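Local coordinates for PDZ domain protein (Parabacteroides distasonis, PDB 4L8N) that is of unknown function but binds magnesium and carries a PDZ domain at each end, which probably recognise peptides, around a DUF4136 domain, at residues Cys10-Ile18 and Val64-Asn72; Ser424-Asn432 and Glu441-Arg449. All coordinates share one frame; numbering follows the deposited sequence.

Contact 1. Residues Cys10-Ile18 and Val64-Asn72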
ATOM      1  N   CYS A  10     -29.960 -31.875  -1.505  1.00 97.70           N
ATOM      2  CA  CYS A  10     -29.931 -31.066  -2.722  1.00 96.39           C
ATOM      3  C   CYS A  10     -29.130 -29.797  -2.551  1.00 99.09           C
ATOM      4  O   CYS A  10     -29.020 -29.242  -1.454  1.00 99.90           O
ATOM      5  CB  CYS A  10     -31.335 -30.750  -3.196  1.00 98.50           C
ATOM      6  SG  CYS A  10     -32.371 -32.206  -3.373  1.00104.74           S
ATOM      7  N   ARG A  11     -28.609 -29.320  -3.679  1.00 92.77           N
ATOM      8  CA  ARG A  11     -27.727 -28.171  -3.796  1.00 89.42           C
ATOM      9  C   ARG A  11     -28.024 -27.420  -5.072  1.00 90.53           C
ATOM     10  O   ARG A  11     -28.544 -27.992  -6.034  1.00 90.79           O
ATOM     11  CB  ARG A  11     -26.277 -28.713  -3.853  1.00 87.07           C
ATOM     12  CG  ARG A  11     -25.188 -27.817  -3.281  1.00 97.86           C
ATOM     13  CD  ARG A  11     -24.087 -27.492  -4.287  1.00106.07           C
ATOM     14  NE  ARG A  11     -23.256 -28.637  -4.683  1.00116.39           N
ATOM     15  CZ  ARG A  11     -23.324 -29.256  -5.863  1.00130.88           C
ATOM     16  NH1 ARG A  11     -24.211 -28.872  -6.776  1.00117.48           N
ATOM     17  NH2 ARG A  11     -22.512 -30.270  -6.135  1.00114.61           N
ATOM     18  N   LEU A  12     -27.663 -26.146  -5.100  1.00 84.78           N
ATOM     19  CA  LEU A  12     -27.715 -25.377  -6.331  1.00 82.40           C
ATOM     20  C   LEU A  12     -26.275 -25.255  -6.771  1.00 80.56           C
ATOM     21  O   LEU A  12     -25.374 -25.216  -5.927  1.00 78.75           O
ATOM     22  CB  LEU A  12     -28.425 -24.043  -6.171  1.00 83.05           C
ATOM     23  CG  LEU A  12     -29.940 -24.163  -6.142  1.00 89.70           C
ATOM     24  CD1 LEU A  12     -30.445 -24.222  -4.711  1.00 91.69           C
ATOM     25  CD2 LEU A  12     -30.607 -23.047  -6.944  1.00 90.59           C
ATOM     26  N   GLY A  13     -26.044 -25.321  -8.072  1.00 73.84           N
ATOM     27  CA  GLY A  13     -24.689 -25.316  -8.609  1.00 69.77           C
ATOM     28  C   GLY A  13     -23.915 -24.018  -8.573  1.00 66.13           C
ATOM     29  O   GLY A  13     -23.165 -23.733  -9.515  1.00 64.23           O
ATOM     30  N   PHE A  14     -24.035 -23.248  -7.480  1.00 60.30           N
ATOM     31  CA  PHE A  14     -23.302 -21.985  -7.329  1.00 58.65           C
ATOM     32  C   PHE A  14     -23.192 -21.540  -5.887  1.00 64.58           C
ATOM     33  O   PHE A  14     -24.059 -21.861  -5.080  1.00 66.39           O
ATOM     34  CB  PHE A  14     -23.952 -20.848  -8.159  1.00 59.72           C
ATOM     35  CG  PHE A  14     -25.402 -20.551  -7.843  1.00 61.97           C
ATOM     36  CD1 PHE A  14     -25.745 -19.727  -6.771  1.00 65.66           C
ATOM     37  CD2 PHE A  14     -26.418 -21.039  -8.651  1.00 63.22           C
ATOM     38  CE1 PHE A  14     -27.085 -19.461  -6.473  1.00 67.79           C
ATOM     39  CE2 PHE A  14     -27.755 -20.759  -8.366  1.00 67.62           C
ATOM     40  CZ  PHE A  14     -28.083 -19.981  -7.271  1.00 66.96           C
ATOM     41  N   THR A  15     -22.160 -20.736  -5.589  1.00 61.56           N
ATOM     42  CA  THR A  15     -21.946 -20.072  -4.295  1.00 62.15           C
ATOM     43  C   THR A  15     -22.294 -18.595  -4.498  1.00 67.66           C
ATOM     44  O   THR A  15     -22.109 -18.071  -5.597  1.00 67.43           O
ATOM     45  CB  THR A  15     -20.514 -20.282  -3.754  1.00 68.45           C
ATOM     46  OG1 THR A  15     -19.555 -19.665  -4.610  1.00 63.33           O
ATOM     47  CG2 THR A  15     -20.160 -21.748  -3.564  1.00 69.42           C
ATOM     48  N   TYR A  16     -22.819 -17.930  -3.468  1.00 65.00           N
ATOM     49  CA  TYR A  16     -23.207 -16.525  -3.580  1.00 63.74           C
ATOM     50  C   TYR A  16     -22.991 -15.744  -2.280  1.00 67.00           C
ATOM     51  O   TYR A  16     -22.775 -16.328  -1.214  1.00 67.95           O
ATOM     52  CB  TYR A  16     -24.688 -16.418  -3.998  1.00 65.80           C
ATOM     53  CG  TYR A  16     -25.675 -16.775  -2.900  1.00 70.00           C
ATOM     54  CD1 TYR A  16     -26.104 -18.091  -2.719  1.00 72.70           C
ATOM     55  CD2 TYR A  16     -26.211 -15.794  -2.068  1.00 71.49           C
ATOM     56  CE1 TYR A  16     -27.014 -18.424  -1.717  1.00 74.25           C
ATOM     57  CE2 TYR A  16     -27.099 -16.121  -1.044  1.00 74.39           C
ATOM     58  CZ  TYR A  16     -27.512 -17.436  -0.884  1.00 85.31           C
ATOM     59  OH  TYR A  16     -28.425 -17.763   0.095  1.00 91.18           O
ATOM     60  N   ASP A  17     -23.126 -14.415  -2.382  1.00 61.80           N
ATOM     61  CA  ASP A  17     -23.110 -13.444  -1.297  1.00 61.55           C
ATOM     62  C   ASP A  17     -24.365 -12.624  -1.331  1.00 67.58           C
ATOM     63  O   ASP A  17     -24.944 -12.457  -2.401  1.00 66.90           O
ATOM     64  CB  ASP A  17     -21.943 -12.469  -1.505  1.00 62.09           C
ATOM     65  CG  ASP A  17     -20.577 -12.867  -1.000  1.00 72.08           C
ATOM     66  OD1 ASP A  17     -20.498 -13.800  -0.161  1.00 75.65           O
ATOM     67  OD2 ASP A  17     -19.596 -12.201  -1.382  1.00 71.70           O
ATOM     68  N   ILE A  18     -24.748 -12.018  -0.209  1.00 67.10           N
ATOM     69  CA  ILE A  18     -25.771 -10.978  -0.248  1.00 68.50           C
ATOM     70  C   ILE A  18     -24.891  -9.720  -0.342  1.00 73.97           C
ATOM     71  O   ILE A  18     -24.202  -9.381   0.627  1.00 75.13           O
ATOM     72  CB  ILE A  18     -26.828 -11.010   0.896  1.00 73.17           C
ATOM     73  CG1 ILE A  18     -27.849 -12.135   0.647  1.00 74.56           C
ATOM     74  CG2 ILE A  18     -27.572  -9.670   1.013  1.00 73.95           C
ATOM     75  CD1 ILE A  18     -27.593 -13.361   1.395  1.00 85.52           C
ATOM     76  N   VAL A  64     -33.684 -11.169   3.882  1.00103.59           N
ATOM     77  CA  VAL A  64     -32.357 -11.728   3.597  1.00101.88           C
ATOM     78  C   VAL A  64     -32.221 -13.172   4.187  1.00108.37           C
ATOM     79  O   VAL A  64     -31.623 -14.055   3.557  1.00106.14           O
ATOM     80  CB  VAL A  64     -31.267 -10.759   4.148  1.00104.35           C
ATOM     81  CG1 VAL A  64     -29.881 -11.399   4.189  1.00102.36           C
ATOM     82  CG2 VAL A  64     -31.229  -9.455   3.347  1.00103.30           C
ATOM     83  N   ASP A  65     -32.809 -13.397   5.376  1.00108.53           N
ATOM     84  CA  ASP A  65     -32.770 -14.672   6.099  1.00109.48           C
ATOM     85  C   ASP A  65     -33.535 -15.785   5.388  1.00112.58           C
ATOM     86  O   ASP A  65     -33.184 -16.950   5.577  1.00112.27           O
ATOM     87  CB  ASP A  65     -33.334 -14.499   7.519  1.00114.36           C
ATOM     88  CG  ASP A  65     -32.607 -13.457   8.345  1.00129.38           C
ATOM     89  OD1 ASP A  65     -31.410 -13.675   8.661  1.00129.84           O
ATOM     90  OD2 ASP A  65     -33.226 -12.414   8.660  1.00136.42           O
ATOM     91  N   GLU A  66     -34.570 -15.444   4.585  1.00108.68           N
ATOM     92  CA  GLU A  66     -35.379 -16.455   3.898  1.00109.07           C
ATOM     93  C   GLU A  66     -35.009 -16.653   2.400  1.00108.53           C
ATOM     94  O   GLU A  66     -35.704 -17.414   1.712  1.00109.20           O
ATOM     95  CB  GLU A  66     -36.892 -16.206   4.070  1.00113.58           C
ATOM     96  CG  GLU A  66     -37.379 -14.782   3.856  1.00127.49           C
ATOM     97  CD  GLU A  66     -38.823 -14.534   4.261  1.00159.18           C
ATOM     98  OE1 GLU A  66     -39.690 -15.387   3.954  1.00152.49           O
ATOM     99  OE2 GLU A  66     -39.093 -13.469   4.863  1.00158.41           O
ATOM    100  N   ILE A  67     -33.883 -16.052   1.921  1.00 99.43           N
ATOM    101  CA  ILE A  67     -33.407 -16.240   0.545  1.00 95.56           C
ATOM    102  C   ILE A  67     -32.869 -17.683   0.374  1.00 98.17           C
ATOM    103  O   ILE A  67     -33.259 -18.298  -0.617  1.00 97.57           O
ATOM    104  CB  ILE A  67     -32.401 -15.146   0.079  1.00 95.44           C
ATOM    105  CG1 ILE A  67     -33.172 -14.001  -0.599  1.00 95.45           C
ATOM    106  CG2 ILE A  67     -31.287 -15.701  -0.860  1.00 92.83           C
ATOM    107  CD1 ILE A  67     -32.446 -12.712  -0.682  1.00100.85           C
ATOM    108  N   PRO A  68     -32.038 -18.272   1.291  1.00 94.70           N
ATOM    109  CA  PRO A  68     -31.562 -19.654   1.069  1.00 94.16           C
ATOM    110  C   PRO A  68     -32.675 -20.703   0.955  1.00101.98           C
ATOM    111  O   PRO A  68     -32.537 -21.636   0.165  1.00101.51           O
ATOM    112  CB  PRO A  68     -30.687 -19.939   2.297  1.00 95.51           C
ATOM    113  CG  PRO A  68     -31.072 -18.921   3.298  1.00101.31           C
ATOM    114  CD  PRO A  68     -31.432 -17.706   2.514  1.00 96.35           C
ATOM    115  N   GLN A  69     -33.774 -20.546   1.726  1.00102.23           N
ATOM    116  CA  GLN A  69     -34.928 -21.460   1.714  1.00104.30           C
ATOM    117  C   GLN A  69     -35.712 -21.321   0.411  1.00104.35           C
ATOM    118  O   GLN A  69     -36.177 -22.328  -0.122  1.00104.97           O
ATOM    119  CB  GLN A  69     -35.867 -21.213   2.922  1.00109.06           C
ATOM    120  CG  GLN A  69     -35.317 -21.684   4.276  1.00135.01           C
ATOM    121  CD  GLN A  69     -34.244 -20.775   4.848  1.00155.53           C
ATOM    122  OE1 GLN A  69     -34.334 -19.539   4.802  1.00147.07           O
ATOM    123  NE2 GLN A  69     -33.191 -21.376   5.393  1.00149.18           N
ATOM    124  N   LEU A  70     -35.858 -20.073  -0.088  1.00 96.63           N
ATOM    125  CA  LEU A  70     -36.566 -19.740  -1.319  1.00 95.65           C
ATOM    126  C   LEU A  70     -35.809 -20.236  -2.544  1.00 97.92           C
ATOM    127  O   LEU A  70     -36.424 -20.541  -3.566  1.00 98.25           O
ATOM    128  CB  LEU A  70     -36.779 -18.226  -1.400  1.00 95.25           C
ATOM    129  CG  LEU A  70     -38.170 -17.775  -1.824  1.00101.62           C
ATOM    130  CD1 LEU A  70     -39.194 -18.039  -0.736  1.00104.16           C
ATOM    131  CD2 LEU A  70     -38.171 -16.309  -2.180  1.00103.68           C
ATOM    132  N   LEU A  71     -34.474 -20.332  -2.427  1.00 92.77           N
ATOM    133  CA  LEU A  71     -33.587 -20.818  -3.479  1.00 90.76           C
ATOM    134  C   LEU A  71     -33.559 -22.339  -3.519  1.00 97.61           C
ATOM    135  O   LEU A  71     -33.279 -22.905  -4.578  1.00 96.94           O
ATOM    136  CB  LEU A  71     -32.164 -20.267  -3.312  1.00 87.72           C
ATOM    137  CG  LEU A  71     -31.910 -18.911  -3.945  1.00 89.83           C
ATOM    138  CD1 LEU A  71     -30.570 -18.372  -3.520  1.00 87.69           C
ATOM    139  CD2 LEU A  71     -32.027 -18.970  -5.471  1.00 89.32           C
ATOM    140  N   ASN A  72     -33.859 -23.004  -2.380  1.00 96.05           N
ATOM    141  CA  ASN A  72     -33.932 -24.465  -2.296  1.00 96.20           C
ATOM    142  C   ASN A  72     -35.332 -24.875  -1.780  1.00101.97           C
ATOM    143  O   ASN A  72     -35.454 -25.282  -0.615  1.00102.37           O
ATOM    144  CB  ASN A  72     -32.810 -25.031  -1.423  1.00 95.66           C
ATOM    145  CG  ASN A  72     -32.627 -26.520  -1.602  1.00119.31           C
ATOM    146  OD1 ASN A  72     -31.896 -26.984  -2.489  1.00114.87           O
ATOM    147  ND2 ASN A  72     -33.300 -27.300  -0.774  1.00109.27           N
TER

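Contact 2. Residues Ser424-Asn432 and Glu441-Arg449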
ATOM      1  N   SER A 424       0.776 -49.035 -17.124  1.00 77.81           N
ATOM      2  CA  SER A 424       0.187 -49.612 -18.346  1.00 78.20           C
ATOM      3  C   SER A 424      -0.553 -48.533 -19.174  1.00 86.69           C
ATOM      4  O   SER A 424      -1.128 -47.599 -18.602  1.00 86.83           O
ATOM      5  CB  SER A 424      -0.746 -50.774 -18.007  1.00 78.26           C
ATOM      6  OG  SER A 424      -2.028 -50.359 -17.565  1.00 78.80           O
ATOM      7  N   GLY A 425      -0.490 -48.642 -20.502  1.00 85.94           N
ATOM      8  CA  GLY A 425      -1.121 -47.667 -21.399  1.00 86.31           C
ATOM      9  C   GLY A 425      -2.604 -47.901 -21.633  1.00 90.43           C
ATOM     10  O   GLY A 425      -3.098 -47.772 -22.767  1.00 91.05           O
ATOM     11  N   ASN A 426      -3.324 -48.246 -20.552  1.00 84.66           N
ATOM     12  CA  ASN A 426      -4.733 -48.562 -20.624  1.00 83.82           C
ATOM     13  C   ASN A 426      -5.490 -47.982 -19.439  1.00 83.12           C
ATOM     14  O   ASN A 426      -5.436 -48.521 -18.319  1.00 81.52           O
ATOM     15  CB  ASN A 426      -4.913 -50.083 -20.701  1.00 88.46           C
ATOM     16  CG  ASN A 426      -6.342 -50.516 -20.817  1.00111.24           C
ATOM     17  OD1 ASN A 426      -7.112 -49.985 -21.633  1.00107.52           O
ATOM     18  ND2 ASN A 426      -6.719 -51.486 -19.986  1.00 99.04           N
ATOM     19  N   ASN A 427      -6.234 -46.891 -19.718  1.00 77.13           N
ATOM     20  CA  ASN A 427      -7.052 -46.185 -18.739  1.00 74.89           C
ATOM     21  C   ASN A 427      -8.394 -46.915 -18.483  1.00 74.55           C
ATOM     22  O   ASN A 427      -9.079 -46.578 -17.532  1.00 73.44           O
ATOM     23  CB  ASN A 427      -7.277 -44.733 -19.172  1.00 74.24           C
ATOM     24  CG  ASN A 427      -7.780 -43.822 -18.069  1.00 80.66           C
ATOM     25  OD1 ASN A 427      -7.317 -43.871 -16.929  1.00 76.21           O
ATOM     26  ND2 ASN A 427      -8.761 -42.983 -18.379  1.00 64.29           N
ATOM     27  N   ALA A 428      -8.726 -47.951 -19.260  1.00 70.97           N
ATOM     28  CA  ALA A 428      -9.954 -48.727 -19.060  1.00 71.70           C
ATOM     29  C   ALA A 428      -9.859 -49.601 -17.791  1.00 77.26           C
ATOM     30  O   ALA A 428      -8.895 -50.349 -17.609  1.00 77.96           O
ATOM     31  CB  ALA A 428     -10.236 -49.578 -20.278  1.00 73.17           C
ATOM     32  N   CYS A 429     -10.853 -49.472 -16.900  1.00 73.90           N
ATOM     33  CA  CYS A 429     -10.897 -50.155 -15.601  1.00 73.07           C
ATOM     34  C   CYS A 429     -11.883 -51.297 -15.637  1.00 77.99           C
ATOM     35  O   CYS A 429     -12.949 -51.184 -16.242  1.00 77.66           O
ATOM     36  CB  CYS A 429     -11.232 -49.166 -14.485  1.00 72.60           C
ATOM     37  SG  CYS A 429     -10.302 -47.602 -14.567  1.00 75.07           S
ATOM     38  N   THR A 430     -11.520 -52.407 -14.991  1.00 75.80           N
ATOM     39  CA  THR A 430     -12.342 -53.610 -14.920  1.00 76.15           C
ATOM     40  C   THR A 430     -13.146 -53.575 -13.643  1.00 79.65           C
ATOM     41  O   THR A 430     -12.580 -53.471 -12.556  1.00 79.04           O
ATOM     42  CB  THR A 430     -11.460 -54.871 -15.026  1.00 80.35           C
ATOM     43  OG1 THR A 430     -10.830 -54.898 -16.309  1.00 77.67           O
ATOM     44  CG2 THR A 430     -12.238 -56.151 -14.818  1.00 77.18           C
ATOM     45  N   PHE A 431     -14.465 -53.662 -13.778  1.00 77.10           N
ATOM     46  CA  PHE A 431     -15.374 -53.697 -12.639  1.00 77.62           C
ATOM     47  C   PHE A 431     -16.072 -55.064 -12.592  1.00 84.29           C
ATOM     48  O   PHE A 431     -16.756 -55.452 -13.546  1.00 83.71           O
ATOM     49  CB  PHE A 431     -16.384 -52.539 -12.688  1.00 78.65           C
ATOM     50  CG  PHE A 431     -15.879 -51.185 -12.230  1.00 78.27           C
ATOM     51  CD1 PHE A 431     -15.177 -50.352 -13.102  1.00 79.29           C
ATOM     52  CD2 PHE A 431     -16.154 -50.717 -10.949  1.00 79.23           C
ATOM     53  CE1 PHE A 431     -14.757 -49.081 -12.694  1.00 78.46           C
ATOM     54  CE2 PHE A 431     -15.738 -49.444 -10.548  1.00 80.32           C
ATOM     55  CZ  PHE A 431     -15.045 -48.638 -11.423  1.00 76.98           C
ATOM     56  N   ASN A 432     -15.817 -55.815 -11.503  1.00 83.31           N
ATOM     57  CA  ASN A 432     -16.384 -57.135 -11.222  1.00 84.95           C
ATOM     58  C   ASN A 432     -17.523 -56.956 -10.253  1.00 90.96           C
ATOM     59  O   ASN A 432     -17.290 -56.650  -9.082  1.00 90.60           O
ATOM     60  CB  ASN A 432     -15.325 -58.083 -10.646  1.00 85.23           C
ATOM     61  CG  ASN A 432     -14.325 -58.540 -11.653  1.00109.47           C
ATOM     62  OD1 ASN A 432     -13.265 -57.931 -11.836  1.00107.09           O
ATOM     63  ND2 ASN A 432     -14.652 -59.620 -12.339  1.00100.93           N
ATOM     64  N   GLU A 441     -18.602 -59.026 -15.274  1.00 96.92           N
ATOM     65  CA  GLU A 441     -17.376 -58.265 -15.435  1.00 93.73           C
ATOM     66  C   GLU A 441     -17.585 -57.250 -16.564  1.00 94.09           C
ATOM     67  O   GLU A 441     -17.879 -57.640 -17.699  1.00 94.28           O
ATOM     68  CB  GLU A 441     -16.199 -59.211 -15.735  1.00 94.65           C
ATOM     69  CG  GLU A 441     -14.840 -58.542 -15.659  1.00104.78           C
ATOM     70  CD  GLU A 441     -13.636 -59.449 -15.842  1.00130.65           C
ATOM     71  OE1 GLU A 441     -13.464 -60.390 -15.034  1.00122.84           O
ATOM     72  OE2 GLU A 441     -12.834 -59.185 -16.766  1.00128.19           O
ATOM     73  N   VAL A 442     -17.473 -55.957 -16.256  1.00 86.63           N
ATOM     74  CA  VAL A 442     -17.648 -54.948 -17.288  1.00 84.75           C
ATOM     75  C   VAL A 442     -16.410 -54.035 -17.291  1.00 85.32           C
ATOM     76  O   VAL A 442     -15.822 -53.776 -16.239  1.00 84.12           O
ATOM     77  CB  VAL A 442     -19.006 -54.189 -17.165  1.00 89.54           C
ATOM     78  CG1 VAL A 442     -18.980 -53.098 -16.102  1.00 88.84           C
ATOM     79  CG2 VAL A 442     -19.457 -53.628 -18.513  1.00 89.34           C
ATOM     80  N   ILE A 443     -15.981 -53.622 -18.484  1.00 80.35           N
ATOM     81  CA  ILE A 443     -14.823 -52.750 -18.634  1.00 78.70           C
ATOM     82  C   ILE A 443     -15.349 -51.348 -18.823  1.00 80.49           C
ATOM     83  O   ILE A 443     -16.084 -51.091 -19.786  1.00 81.53           O
ATOM     84  CB  ILE A 443     -13.855 -53.172 -19.768  1.00 81.58           C
ATOM     85  CG1 ILE A 443     -13.640 -54.702 -19.880  1.00 83.56           C
ATOM     86  CG2 ILE A 443     -12.567 -52.397 -19.696  1.00 80.78           C
ATOM     87  CD1 ILE A 443     -13.239 -55.504 -18.604  1.00 98.28           C
ATOM     88  N   ILE A 444     -15.013 -50.449 -17.885  1.00 72.46           N
ATOM     89  CA  ILE A 444     -15.501 -49.086 -17.951  1.00 69.37           C
ATOM     90  C   ILE A 444     -14.368 -48.184 -18.355  1.00 69.72           C
ATOM     91  O   ILE A 444     -13.393 -48.076 -17.620  1.00 69.21           O
ATOM     92  CB  ILE A 444     -16.167 -48.634 -16.617  1.00 71.85           C
ATOM     93  CG1 ILE A 444     -17.355 -49.557 -16.237  1.00 73.00           C
ATOM     94  CG2 ILE A 444     -16.613 -47.172 -16.719  1.00 71.87           C
ATOM     95  CD1 ILE A 444     -18.096 -49.235 -14.911  1.00 76.56           C
ATOM     96  N   ARG A 445     -14.465 -47.557 -19.532  1.00 65.17           N
ATOM     97  CA  ARG A 445     -13.476 -46.562 -19.886  1.00 64.30           C
ATOM     98  C   ARG A 445     -13.998 -45.254 -19.315  1.00 72.45           C
ATOM     99  O   ARG A 445     -15.068 -44.792 -19.725  1.00 74.16           O
ATOM    100  CB  ARG A 445     -13.156 -46.455 -21.374  1.00 60.29           C
ATOM    101  CG  ARG A 445     -11.954 -45.523 -21.545  1.00 61.29           C
ATOM    102  CD  ARG A 445     -11.502 -45.367 -22.965  1.00 60.97           C
ATOM    103  NE  ARG A 445     -10.604 -46.432 -23.383  1.00 65.13           N
ATOM    104  CZ  ARG A 445      -9.285 -46.387 -23.296  1.00 63.16           C
ATOM    105  NH1 ARG A 445      -8.681 -45.320 -22.794  1.00 48.81           N
ATOM    106  NH2 ARG A 445      -8.557 -47.403 -23.721  1.00 52.12           N
ATOM    107  N   PRO A 446     -13.324 -44.681 -18.303  1.00 69.31           N
ATOM    108  CA  PRO A 446     -13.850 -43.464 -17.707  1.00 68.78           C
ATOM    109  C   PRO A 446     -13.598 -42.260 -18.581  1.00 73.43           C
ATOM    110  O   PRO A 446     -12.787 -42.292 -19.527  1.00 73.89           O
ATOM    111  CB  PRO A 446     -13.069 -43.357 -16.384  1.00 69.76           C
ATOM    112  CG  PRO A 446     -12.296 -44.625 -16.248  1.00 74.00           C
ATOM    113  CD  PRO A 446     -12.072 -45.083 -17.639  1.00 69.87           C
ATOM    114  N   THR A 447     -14.300 -41.188 -18.240  1.00 68.52           N
ATOM    115  CA  THR A 447     -14.109 -39.886 -18.849  1.00 66.44           C
ATOM    116  C   THR A 447     -13.314 -39.111 -17.837  1.00 66.51           C
ATOM    117  O   THR A 447     -13.377 -39.397 -16.642  1.00 65.62           O
ATOM    118  CB  THR A 447     -15.426 -39.246 -19.252  1.00 75.54           C
ATOM    119  OG1 THR A 447     -16.339 -39.268 -18.150  1.00 74.10           O
ATOM    120  CG2 THR A 447     -16.031 -39.903 -20.483  1.00 78.05           C
ATOM    121  N   ILE A 448     -12.531 -38.171 -18.304  1.00 61.95           N
ATOM    122  CA  ILE A 448     -11.665 -37.430 -17.415  1.00 61.48           C
ATOM    123  C   ILE A 448     -12.348 -36.112 -17.088  1.00 66.27           C
ATOM    124  O   ILE A 448     -12.652 -35.290 -17.974  1.00 67.49           O
ATOM    125  CB  ILE A 448     -10.233 -37.304 -18.024  1.00 63.70           C
ATOM    126  CG1 ILE A 448      -9.560 -38.714 -18.083  1.00 63.60           C
ATOM    127  CG2 ILE A 448      -9.376 -36.317 -17.246  1.00 65.16           C
ATOM    128  CD1 ILE A 448      -8.166 -38.796 -18.703  1.00 68.62           C
ATOM    129  N   ARG A 449     -12.680 -35.968 -15.805  1.00 60.01           N
ATOM    130  CA  ARG A 449     -13.302 -34.753 -15.322  1.00 57.56           C
ATOM    131  C   ARG A 449     -12.189 -33.907 -14.855  1.00 58.74           C
ATOM    132  O   ARG A 449     -11.397 -34.345 -14.023  1.00 58.94           O
ATOM    133  CB  ARG A 449     -14.350 -35.008 -14.226  1.00 54.20           C
ATOM    134  CG  ARG A 449     -15.651 -35.469 -14.776  1.00 56.78           C
ATOM    135  CD  ARG A 449     -16.760 -35.273 -13.786  1.00 60.20           C
ATOM    136  NE  ARG A 449     -18.058 -35.520 -14.421  1.00 61.90           N
ATOM    137  CZ  ARG A 449     -19.236 -35.327 -13.832  1.00 74.43           C
ATOM    138  NH1 ARG A 449     -19.298 -34.882 -12.585  1.00 62.85           N
ATOM    139  NH2 ARG A 449     -20.360 -35.583 -14.486  1.00 65.06           N
TER
HETATM  140  O   HOH W   1      -5.707 -45.528 -23.077  1.00 55.47           O

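Contact 1. Residues Cys10-Ile18 and Val64-Asn72
V64 and I18 open the contact, the isoleucine's CD1 lying 4.1 Å from V64 CG1 as the two side chains meet at a slant. Next comes I67 on the first turn of the short helix 67-71, its CG2 3.7 Å from Y16 OH. The same hydroxyl oxygen also rests 3.8 Å from P68 CB. Y16 arrives here because its CG stands between the backbone N and the carbonyl carbon (chi1 73°), which sends the ring across from strand 14-18 to the helix. One turn on, L71 splits its two methyls: CD1 packs against Y16 at CE1, 4.0 Å away, and CD2 reaches the edge of the F14 ring, close to its plane, at 4.5 Å. L12 sets its CD1 methyl by the L71 carbonyl oxygen. N72 ends the series, its OD1 near C10 and L12. None of these meetings is a hydrogen bond; van der Waals packing joins helix to strand, whose axes run at 145° and approach to 12.0 Å. Strand and helix, with Y16 spanning between them, are consistent with the peptide-binding groove of a PDZ domain, where the R11-L12-G13-F14 sequence leading into strand 14-18 would correspond to the carboxylate-binding loop.

Contact 2. Residues Ser424-Asn432 and Glu441-Arg449
F431 and V442 are joined by a reciprocal pair of backbone hydrogen bonds, each 2.8 Å between the N of one and the O of the other, and C429 and I444 repeat the pattern two residues along. These four side chains share one face. There the I444 methyl CD1 presses on F431 at CD1, 3.6 Å away, the two side chains crossing nearly at right angles; Y413 adds an edge-to-face ring contact to the same phenylalanine. T430, N432, E441 and I443 occupy the other face. E441 is stretched out, CG opposite its backbone N (chi1 -169°) and the chain extended beyond, which brings its carboxylate alongside N432. N432 ND2 donates to E441 OE1 at 3.0 Å, meeting the anti side of the oxygen and 30° out of the carboxylate plane. A valine in place of N432 would probably leave E441 OE1 without this donor and its carboxylate freer to turn. T430 directs its CG2 to E441 CG, 3.6 Å away, while its OG1 rests against the I443 CD1 methyl.

Beyond the paired strands, R445 bends at chi3 (-84°), laying one guanidinium face above the A428 backbone N. Its NH1 gives a 3.0 Å hydrogen bond to a water that sits in the guanidinium plane and donates only weakly to G425 O. P446 packs its CG against C429 SG, 4.0 Å away, and N427 turns its amide oxygen to N308. Strands 429-432 and 441-444 form an antiparallel beta hairpin, with alternating hydrogen-bonded and non-hydrogen-bonded pairs, that probably belongs to the C-terminal PDZ domain, where strand 429-435 lies between 341-345 and 438-456.

Read from the N terminus, contact 1 comes first: the chain leaves strand 8-18, passes through strand 29-34, helix 39-43 and strands 50-54 and 57-58, and returns at helix 67-71, closing a long loop within the N-terminal PDZ domain. Contact 2 opens only far later and closes the short turn of the hairpin 429-435 and 438-456. The two are therefore in series, neither nested nor crossed, with centres about 37 Å apart and nearest atoms about 9 Å apart. Their surroundings nevertheless converge: R449 makes a cation-pi contact with Y37, which lies inside the loop of contact 1, so the large mixed sheet meets the N-terminal domain there.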